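Local coordinates for flavin-nucleotide-binding protein (Mycobacterium smegmatis, PDB 4YBN), which binds FAD and heme in a split beta-barrel fold and probably acts as a flavin-dependent oxidoreductase, at residues G56-I61 / T110-A115; D87-A92 / S98-R103. All blocks are in the same frame, centred on the assembly; numbering follows the deposited sequence. Where two conformers were deposited one is given.

How the interactions relate
Interactions 1 and 2 lie in one antiparallel sheet. The chain's centre lies between them, with their own centres about 32 Å apart and nearest atoms about 12 Å apart. They do not touch. In sequence, residues 87-103 fall between the two segments of interaction 1, and strand 99-108 runs on into strand 110-113. Interaction 2 borders heme and FAD directly: Y102 touches both. Interaction 1 lies near a cofactor site. Its I61 precedes H62, an axial ligand of heme iron, and the I61 side chain is about 6 Å from a bound FAD and about 9 Å from a heme.

Interaction 1. Residues G56-I61 / T110-A115; sequences GDELVI and TFEVIA
In the split beta-barrel, strand 58-64 and strand 110-113 both pair with strand 149-155, and F111 meets I61 beside that shared strand. No hydrogen bond joins the segments 56-61 and 110-115. L59 and I61 bond through their backbones to L154 and L152, and E112 bonds to A153. The contact therefore rests on side chains from two strands that share a neighbour. The F111 side chain leaves its backbone toward residues 58-61. I61 CD1 lies over one face of the ring, 4.1 Å from the centroid of the F111 ring and 28° off the ring normal. This is a CH-pi contact. I61 CG1 sits between the backbone N and the carbonyl carbon (chi1 61°), and the extended chi2 carries CD1 out to the ring. The two side chains cross at about a right angle. L59 CD2 approaches F111 CE2 at 4.4 Å, and L59 O lies 3.9 Å from the same F111 CE2, oblique to the ring. L73 of helix 68-74 touches both I61 and F111, and V81 touches both L59 and F111, so the ring is buried. At the more exposed end two glutamates come together. E58 OE1 is hydrogen-bonded to Y122 OH. The other oxygen faces a like charge, probably at some cost in repulsion: E58 OE2 is 3.3 Å from E112 OE2, with no hydrogen bond between them and the carboxylate planes 73° apart.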
ATOM      1  N   GLY A  56       7.462  -8.547  17.978  1.00 22.09           N
ATOM      2  CA  GLY A  56       8.865  -8.891  18.075  1.00 22.56           C
ATOM      3  C   GLY A  56       9.525  -9.193  16.747  1.00 22.34           C
ATOM      4  O   GLY A  56       9.606  -8.310  15.903  1.00 25.67           O
ATOM      5  N   ASP A  57       9.903 -10.431  16.541  1.00 22.29           N
ATOM      6  CA  ASP A  57      10.524 -10.867  15.330  1.00 25.69           C
ATOM      7  C   ASP A  57       9.572 -11.724  14.502  1.00 21.44           C
ATOM      8  O   ASP A  57       9.987 -12.522  13.684  1.00 24.50           O
ATOM      9  CB  ASP A  57      11.809 -11.624  15.613  1.00 28.82           C
ATOM     10  CG  ASP A  57      12.855 -10.758  16.290  1.00 35.17           C
ATOM     11  OD1 ASP A  57      13.066  -9.582  15.928  1.00 30.84           O
ATOM     12  OD2 ASP A  57      13.483 -11.265  17.215  1.00 34.03           O
ATOM     13  N   GLU A  58       8.298 -11.544  14.700  1.00 20.16           N
ATOM     14  CA  GLU A  58       7.316 -12.161  13.834  1.00 21.95           C
ATOM     15  C   GLU A  58       6.367 -11.096  13.241  1.00 21.97           C
ATOM     16  O   GLU A  58       5.959 -10.173  13.948  1.00 20.89           O
ATOM     17  CB  GLU A  58       6.547 -13.188  14.596  1.00 24.57           C
ATOM     18  CG  GLU A  58       7.261 -14.530  14.598  1.00 30.84           C
ATOM     19  CD  GLU A  58       6.648 -15.482  15.557  1.00 35.14           C
ATOM     20  OE1 GLU A  58       6.335 -15.013  16.696  1.00 35.23           O
ATOM     21  OE2 GLU A  58       6.428 -16.662  15.167  1.00 35.33           O
ATOM     22  N   LEU A  59       6.006 -11.270  11.969  1.00 20.43           N
ATOM     23  CA  LEU A  59       4.868 -10.556  11.341  1.00 20.12           C
ATOM     24  C   LEU A  59       3.618 -11.370  11.414  1.00 21.83           C
ATOM     25  O   LEU A  59       3.517 -12.516  10.930  1.00 21.98           O
ATOM     26  CB  LEU A  59       5.276 -10.282   9.911  1.00 22.94           C
ATOM     27  CG  LEU A  59       4.518  -9.341   9.010  1.00 24.30           C
ATOM     28  CD1 LEU A  59       5.451  -8.828   7.912  1.00 23.44           C
ATOM     29  CD2 LEU A  59       3.302 -10.024   8.447  1.00 23.54           C
ATOM     30  N   VAL A  60       2.627 -10.824  12.073  1.00 19.04           N
ATOM     31  CA  VAL A  60       1.445 -11.570  12.423  1.00 19.79           C
ATOM     32  C   VAL A  60       0.197 -11.054  11.737  1.00 18.64           C
ATOM     33  O   VAL A  60      -0.027  -9.850  11.740  1.00 19.24           O
ATOM     34  CB  VAL A  60       1.239 -11.498  13.957  1.00 23.15           C
ATOM     35  CG1 VAL A  60       0.051 -12.323  14.379  1.00 22.98           C
ATOM     36  CG2 VAL A  60       2.523 -11.948  14.661  1.00 23.86           C
ATOM     37  N   ILE A  61      -0.627 -11.954  11.204  1.00 18.45           N
ATOM     38  CA  ILE A  61      -1.901 -11.599  10.617  1.00 18.99           C
ATOM     39  C   ILE A  61      -2.968 -12.457  11.200  1.00 18.46           C
ATOM     40  O   ILE A  61      -2.714 -13.508  11.830  1.00 19.47           O
ATOM     41  CB  ILE A  61      -1.862 -11.754   9.062  1.00 17.79           C
ATOM     42  CG1 ILE A  61      -1.572 -13.214   8.623  1.00 19.09           C
ATOM     43  CG2 ILE A  61      -0.778 -10.816   8.502  1.00 18.10           C
ATOM     44  CD1 ILE A  61      -1.449 -13.464   7.151  1.00 20.93           C
ATOM     45  N   THR A 110       7.195 -18.927   4.910  0.68 22.52           N
ATOM     46  CA  THR A 110       5.991 -19.698   5.123  0.68 22.81           C
ATOM     47  C   THR A 110       5.423 -19.284   6.435  0.68 23.15           C
ATOM     48  O   THR A 110       6.104 -19.297   7.455  0.68 27.67           O
ATOM     49  CB  THR A 110       6.340 -21.231   5.070  0.68 25.88           C
ATOM     50  OG1 THR A 110       6.932 -21.485   3.807  0.68 24.91           O
ATOM     51  CG2 THR A 110       5.151 -22.089   5.221  0.68 23.17           C
ATOM     52  N   PHE A 111       4.173 -18.876   6.418  1.00 21.24           N
ATOM     53  CA  PHE A 111       3.488 -18.596   7.640  1.00 22.98           C
ATOM     54  C   PHE A 111       3.260 -19.877   8.484  1.00 26.88           C
ATOM     55  O   PHE A 111       2.940 -20.957   7.963  1.00 29.72           O
ATOM     56  CB  PHE A 111       2.180 -17.954   7.398  1.00 22.76           C
ATOM     57  CG  PHE A 111       2.265 -16.504   7.058  1.00 22.08           C
ATOM     58  CD1 PHE A 111       2.393 -16.116   5.772  1.00 22.62           C
ATOM     59  CD2 PHE A 111       2.096 -15.512   8.034  1.00 20.79           C
ATOM     60  CE1 PHE A 111       2.430 -14.797   5.427  1.00 21.87           C
ATOM     61  CE2 PHE A 111       2.163 -14.178   7.701  1.00 21.43           C
ATOM     62  CZ  PHE A 111       2.309 -13.820   6.396  1.00 21.63           C
ATOM     63  N   GLU A 112       3.480 -19.744   9.780  1.00 24.12           N
ATOM     64  CA  GLU A 112       3.077 -20.776  10.707  1.00 30.00           C
ATOM     65  C   GLU A 112       1.781 -20.440  11.425  1.00 27.02           C
ATOM     66  O   GLU A 112       1.532 -19.278  11.842  1.00 21.72           O
ATOM     67  CB  GLU A 112       4.235 -21.120  11.681  1.00 37.29           C
ATOM     68  CG  GLU A 112       4.453 -20.244  12.918  1.00 54.79           C
ATOM     69  CD  GLU A 112       5.615 -20.738  13.841  1.00 67.97           C
ATOM     70  OE1 GLU A 112       6.000 -21.938  13.763  1.00 75.14           O
ATOM     71  OE2 GLU A 112       6.151 -19.925  14.653  1.00 80.22           O
ATOM     72  N   VAL A 113       0.931 -21.456  11.547  1.00 24.59           N
ATOM     73  CA  VAL A 113      -0.319 -21.365  12.296  1.00 26.07           C
ATOM     74  C   VAL A 113      -0.005 -21.199  13.759  1.00 24.93           C
ATOM     75  O   VAL A 113       0.702 -22.002  14.324  1.00 25.40           O
ATOM     76  CB  VAL A 113      -1.200 -22.597  12.110  1.00 25.85           C
ATOM     77  CG1 VAL A 113      -2.404 -22.580  13.059  1.00 28.79           C
ATOM     78  CG2 VAL A 113      -1.714 -22.667  10.680  1.00 24.29           C
ATOM     79  N   ILE A 114      -0.540 -20.175  14.389  1.00 22.32           N
ATOM     80  CA  ILE A 114      -0.384 -20.022  15.817  1.00 24.68           C
ATOM     81  C   ILE A 114      -1.276 -21.068  16.477  1.00 23.75           C
ATOM     82  O   ILE A 114      -2.482 -21.183  16.190  1.00 23.13           O
ATOM     83  CB  ILE A 114      -0.795 -18.595  16.307  1.00 26.29           C
ATOM     84  CG1 ILE A 114       0.088 -17.512  15.666  1.00 27.28           C
ATOM     85  CG2 ILE A 114      -0.671 -18.448  17.825  1.00 26.32           C
ATOM     86  CD1 ILE A 114       1.528 -17.860  15.689  1.00 33.18           C
ATOM     87  N   ALA A 115      -0.686 -21.826  17.418  1.00 24.01           N
ATOM     88  CA  ALA A 115      -1.453 -22.866  18.157  1.00 23.48           C
ATOM     89  C   ALA A 115      -2.573 -22.287  18.970  1.00 22.92           C
ATOM     90  O   ALA A 115      -2.475 -21.131  19.476  1.00 20.68           O
ATOM     91  CB  ALA A 115      -0.539 -23.702  19.087  1.00 26.13           C
TER

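Interaction 2. Residues D87-A92 / S98-R103; sequences DGVVVA and SSFRYR. With HEM (protoporphyrin IX containing Fe), chain G.
D87 and R103 form a two-pronged salt bridge. R103 NH2 meets D87 OD1 at 2.9 Å, nearly straight at 168°. R103 NE reaches the syn lone pair of D87 OD2 at 3.0 Å. The guanidinium comes side-on, and the bend at chi3 (-84°) folds it back to the carboxylate. E167 brings a second carboxylate close to D87, so R103 probably offsets charge there. Next comes the backbone ladder. R101 N donates to G88 O at 2.7 Å, and V90 and S99 exchange two bonds. R101 O takes D87 N and, weakly, G88 N. D87 and G88 thus both face R101, a classic beta bulge. At the far end A92 N donates to S98 OG, which also bonds to S94 O and to water 2.

Packing follows the two faces of the sheet. V90 and S99 meet on one, CB to CB at 3.7 Å. On the other, V89 CG2 lies at the edge of the F100 ring. Heme methyl CMB lies over one face of that ring, 3.7 Å from F100 CE2, and F130 of the second subunit meets F100 edge-to-face. Y102 OH donates to heme O1A at 2.6 Å. S98 O accepts from water 3, which binds the iron. This is a bulged antiparallel beta hairpin of the split barrel, one wall of the heme pocket at the dimer interface.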
ATOM      1  N   ASP A  87       5.694   8.289   0.639  1.00 22.40           N
ATOM      2  CA  ASP A  87       6.103   9.475   1.343  1.00 23.15           C
ATOM      3  C   ASP A  87       6.092  10.749   0.556  1.00 24.62           C
ATOM      4  O   ASP A  87       6.223  11.794   1.127  1.00 24.64           O
ATOM      5  CB  ASP A  87       7.525   9.289   1.879  1.00 25.59           C
ATOM      6  CG  ASP A  87       7.586   8.196   2.923  1.00 29.68           C
ATOM      7  OD1 ASP A  87       6.529   7.952   3.543  1.00 27.56           O
ATOM      8  OD2 ASP A  87       8.639   7.601   3.135  1.00 30.11           O
ATOM      9  N   GLY A  88       5.960  10.685  -0.746  1.00 24.79           N
ATOM     10  CA  GLY A  88       5.879  11.902  -1.540  1.00 23.97           C
ATOM     11  C   GLY A  88       6.176  11.697  -2.988  1.00 24.24           C
ATOM     12  O   GLY A  88       6.525  10.589  -3.435  1.00 24.41           O
ATOM     13  N   VAL A  89       5.985  12.776  -3.736  1.00 22.36           N
ATOM     14  CA  VAL A  89       6.159  12.825  -5.163  1.00 22.77           C
ATOM     15  C   VAL A  89       7.374  13.712  -5.453  1.00 24.62           C
ATOM     16  O   VAL A  89       7.428  14.897  -5.015  1.00 26.69           O
ATOM     17  CB  VAL A  89       4.955  13.378  -5.888  1.00 23.93           C
ATOM     18  CG1 VAL A  89       5.114  13.247  -7.410  1.00 26.85           C
ATOM     19  CG2 VAL A  89       3.669  12.688  -5.450  1.00 26.15           C
ATOM     20  N   VAL A  90       8.264  13.128  -6.223  1.00 23.17           N
ATOM     21  CA  VAL A  90       9.521  13.745  -6.699  1.00 25.46           C
ATOM     22  C   VAL A  90       9.222  14.387  -8.038  1.00 23.44           C
ATOM     23  O   VAL A  90       9.072  13.727  -9.015  1.00 24.24           O
ATOM     24  CB  VAL A  90      10.636  12.742  -6.848  1.00 24.03           C
ATOM     25  CG1 VAL A  90      11.982  13.400  -7.203  1.00 28.64           C
ATOM     26  CG2 VAL A  90      10.866  11.969  -5.536  1.00 29.25           C
ATOM     27  N   VAL A  91       9.099  15.705  -8.002  1.00 23.23           N
ATOM     28  CA  VAL A  91       8.849  16.559  -9.152  1.00 25.83           C
ATOM     29  C   VAL A  91      10.178  17.046  -9.728  1.00 28.86           C
ATOM     30  O   VAL A  91      10.827  17.951  -9.205  1.00 28.20           O
ATOM     31  CB  VAL A  91       7.925  17.716  -8.768  1.00 26.44           C
ATOM     32  CG1 VAL A  91       7.530  18.519  -9.997  1.00 28.30           C
ATOM     33  CG2 VAL A  91       6.655  17.174  -8.107  1.00 27.09           C
ATOM     34  N   ALA A  92      10.600  16.420 -10.817  1.00 27.58           N
ATOM     35  CA  ALA A  92      11.831  16.828 -11.484  1.00 28.84           C
ATOM     36  C   ALA A  92      11.515  17.749 -12.660  1.00 29.43           C
ATOM     37  O   ALA A  92      10.351  17.993 -13.015  1.00 25.15           O
ATOM     38  CB  ALA A  92      12.631  15.608 -11.918  1.00 28.46           C
ATOM     39  N   SER A  98      11.387  12.127 -12.739  1.00 26.33           N
ATOM     40  CA  SER A  98      10.396  12.325 -11.723  1.00 27.96           C
ATOM     41  C   SER A  98      10.165  10.976 -11.067  1.00 32.44           C
ATOM     42  O   SER A  98      10.444   9.961 -11.664  1.00 29.50           O
ATOM     43  CB  SER A  98       9.108  12.888 -12.285  1.00 29.20           C
ATOM     44  OG  SER A  98       9.333  14.243 -12.659  1.00 29.10           O
ATOM     45  N   SER A  99       9.708  10.979  -9.819  0.63 29.78           N
ATOM     46  CA  SER A  99       9.745   9.754  -9.018  0.63 30.03           C
ATOM     47  C   SER A  99       8.745   9.809  -7.882  0.63 30.86           C
ATOM     48  O   SER A  99       7.825  10.621  -7.932  0.63 23.84           O
ATOM     49  CB  SER A  99      11.148   9.518  -8.481  0.63 30.02           C
ATOM     50  OG  SER A  99      11.340   8.149  -8.204  0.63 28.42           O
ATOM     51  N   PHE A 100       8.935   8.924  -6.899  1.00 28.97           N
ATOM     52  CA  PHE A 100       8.237   8.950  -5.638  1.00 31.61           C
ATOM     53  C   PHE A 100       9.222   8.772  -4.537  1.00 30.87           C
ATOM     54  O   PHE A 100      10.196   8.059  -4.708  1.00 38.49           O
ATOM     55  CB  PHE A 100       7.252   7.838  -5.535  1.00 31.07           C
ATOM     56  CG  PHE A 100       6.070   7.952  -6.469  1.00 30.07           C
ATOM     57  CD1 PHE A 100       5.137   8.860  -6.279  1.00 30.46           C
ATOM     58  CD2 PHE A 100       5.906   7.084  -7.498  1.00 33.74           C
ATOM     59  CE1 PHE A 100       4.053   8.945  -7.091  1.00 33.77           C
ATOM     60  CE2 PHE A 100       4.843   7.168  -8.334  1.00 31.38           C
ATOM     61  CZ  PHE A 100       3.912   8.097  -8.130  1.00 33.82           C
ATOM     62  N   ARG A 101       8.965   9.403  -3.390  1.00 25.89           N
ATOM     63  CA  ARG A 101       9.641   9.062  -2.199  1.00 27.46           C
ATOM     64  C   ARG A 101       8.813   7.916  -1.591  1.00 25.82           C
ATOM     65  O   ARG A 101       7.594   7.935  -1.556  1.00 22.31           O
ATOM     66  CB  ARG A 101       9.729  10.240  -1.258  1.00 27.82           C
ATOM     67  CG  ARG A 101      10.871  11.158  -1.543  1.00 28.78           C
ATOM     68  CD  ARG A 101      10.919  12.223  -0.469  1.00 32.08           C
ATOM     69  NE  ARG A 101      12.060  13.141  -0.644  1.00 33.31           N
ATOM     70  CZ  ARG A 101      12.269  14.243   0.072  1.00 40.85           C
ATOM     71  NH1 ARG A 101      11.399  14.601   1.024  1.00 43.99           N
ATOM     72  NH2 ARG A 101      13.346  15.030  -0.172  1.00 47.42           N
ATOM     73  N   TYR A 102       9.507   6.930  -1.079  1.00 26.70           N
ATOM     74  CA  TYR A 102       8.842   5.777  -0.434  1.00 27.94           C
ATOM     75  C   TYR A 102       9.793   4.957   0.396  1.00 28.98           C
ATOM     76  O   TYR A 102      11.015   5.144   0.314  1.00 27.35           O
ATOM     77  CB  TYR A 102       8.289   4.902  -1.509  1.00 31.19           C
ATOM     78  CG  TYR A 102       9.384   4.285  -2.371  1.00 37.97           C
ATOM     79  CD1 TYR A 102      10.135   3.191  -1.908  1.00 37.57           C
ATOM     80  CD2 TYR A 102       9.675   4.791  -3.653  1.00 34.09           C
ATOM     81  CE1 TYR A 102      11.115   2.601  -2.696  1.00 40.04           C
ATOM     82  CE2 TYR A 102      10.647   4.191  -4.453  1.00 39.62           C
ATOM     83  CZ  TYR A 102      11.366   3.104  -3.965  1.00 42.26           C
ATOM     84  OH  TYR A 102      12.333   2.506  -4.735  1.00 42.45           O
ATOM     85  N   ARG A 103       9.227   4.029   1.185  1.00 24.37           N
ATOM     86  CA  ARG A 103       9.990   3.020   1.926  1.00 22.34           C
ATOM     87  C   ARG A 103       9.224   1.722   1.686  1.00 22.97           C
ATOM     88  O   ARG A 103       7.995   1.729   1.761  1.00 22.94           O
ATOM     89  CB  ARG A 103       9.954   3.322   3.407  1.00 24.16           C
ATOM     90  CG  ARG A 103      10.686   4.536   3.931  1.00 24.32           C
ATOM     91  CD  ARG A 103      10.243   4.810   5.347  1.00 26.82           C
ATOM     92  NE  ARG A 103       9.012   5.584   5.298  1.00 30.76           N
ATOM     93  CZ  ARG A 103       8.182   5.805   6.299  1.00 32.65           C
ATOM     94  NH1 ARG A 103       8.434   5.296   7.512  1.00 32.71           N
ATOM     95  NH2 ARG A 103       7.068   6.540   6.063  1.00 27.89           N
TER
HETATM   96  CHA HEM G 301      12.157   4.485 -12.451  0.68 32.24           C
HETATM   97  CHB HEM G 301       8.491   7.256 -11.006  0.68 30.25           C
HETATM   98  CHC HEM G 301       8.264   9.293 -15.377  0.68 27.29           C
HETATM   99  CHD HEM G 301      11.704   6.303 -16.961  0.68 33.71           C
HETATM  100  C1A HEM G 301      11.201   5.071 -11.676  0.68 29.88           C
HETATM  101  C2A HEM G 301      10.961   4.786 -10.309  0.68 32.33           C
HETATM  102  C3A HEM G 301       9.884   5.562  -9.920  0.68 31.35           C
HETATM  103  C4A HEM G 301       9.512   6.334 -11.042  0.68 29.97           C
HETATM  104  CMA HEM G 301       9.171   5.640  -8.583  0.68 28.33           C
HETATM  105  CAA HEM G 301      11.691   3.750  -9.471  0.68 31.44           C
HETATM  106  CBA HEM G 301      13.048   4.212  -8.918  0.68 32.37           C
HETATM  107  CGA HEM G 301      13.555   3.256  -7.856  0.68 32.53           C
HETATM  108  O1A HEM G 301      13.686   3.682  -6.684  0.68 29.29           O
HETATM  109  O2A HEM G 301      13.814   2.054  -8.124  0.68 32.24           O
HETATM  110  C1B HEM G 301       8.120   8.095 -12.067  0.68 29.75           C
HETATM  111  C2B HEM G 301       7.152   9.139 -11.937  0.68 30.12           C
HETATM  112  C3B HEM G 301       7.056   9.725 -13.147  0.68 30.96           C
HETATM  113  C4B HEM G 301       8.020   9.020 -14.052  0.68 30.10           C
HETATM  114  CMB HEM G 301       6.362   9.576 -10.703  0.68 31.41           C
HETATM  115  CAB HEM G 301       6.181  10.884 -13.289  0.68 33.83           C
HETATM  116  CBB HEM G 301       6.232  11.688 -14.307  0.68 39.35           C
HETATM  117  C1C HEM G 301       9.175   8.643 -16.232  0.68 29.52           C
HETATM  118  C2C HEM G 301       9.245   8.803 -17.648  0.68 25.89           C
HETATM  119  C3C HEM G 301      10.246   7.943 -18.122  0.68 28.97           C
HETATM  120  C4C HEM G 301      10.762   7.267 -16.964  0.68 30.59           C
HETATM  121  CMC HEM G 301       8.420   9.755 -18.434  0.68 25.51           C
HETATM  122  CAC HEM G 301      10.792   7.822 -19.490  0.68 33.19           C
HETATM  123  CBC HEM G 301      10.636   8.777 -20.425  0.68 32.53           C
HETATM  124  C1D HEM G 301      12.073   5.598 -15.829  0.68 31.88           C
HETATM  125  C2D HEM G 301      13.200   4.688 -15.871  0.68 33.38           C
HETATM  126  C3D HEM G 301      13.333   4.191 -14.624  0.68 33.80           C
HETATM  127  C4D HEM G 301      12.284   4.813 -13.816  0.68 33.10           C
HETATM  128  CMD HEM G 301      14.036   4.341 -17.065  0.68 34.78           C
HETATM  129  CAD HEM G 301      14.348   3.178 -14.124  0.68 33.01           C
HETATM  130  CBD HEM G 301      15.317   3.767 -13.086  0.68 34.43           C
HETATM  131  CGD HEM G 301      16.590   2.942 -13.025  0.68 41.03           C
HETATM  132  O1D HEM G 301      17.682   3.408 -13.450  0.68 36.82           O
HETATM  133  O2D HEM G 301      16.570   1.772 -12.552  0.68 40.97           O
HETATM  134  NA  HEM G 301      10.293   6.001 -12.109  0.68 30.22           N
HETATM  135  NB  HEM G 301       8.616   8.071 -13.308  0.68 30.40           N
HETATM  136  NC  HEM G 301      10.037   7.651 -15.876  0.68 27.71           N
HETATM  137  ND  HEM G 301      11.561   5.658 -14.583  0.68 33.81           N
HETATM  138 FE   HEM G 301      10.115   6.746 -13.992  0.68 30.95          FE
HETATM  139  O   HOH W   1       8.735  13.341   2.148  1.00 45.91           O
HETATM  140  O   HOH W   2       8.097  16.739 -12.912  1.00 33.36           O
HETATM  141  O   HOH W   3      11.701   8.202 -13.090  1.00 38.01           O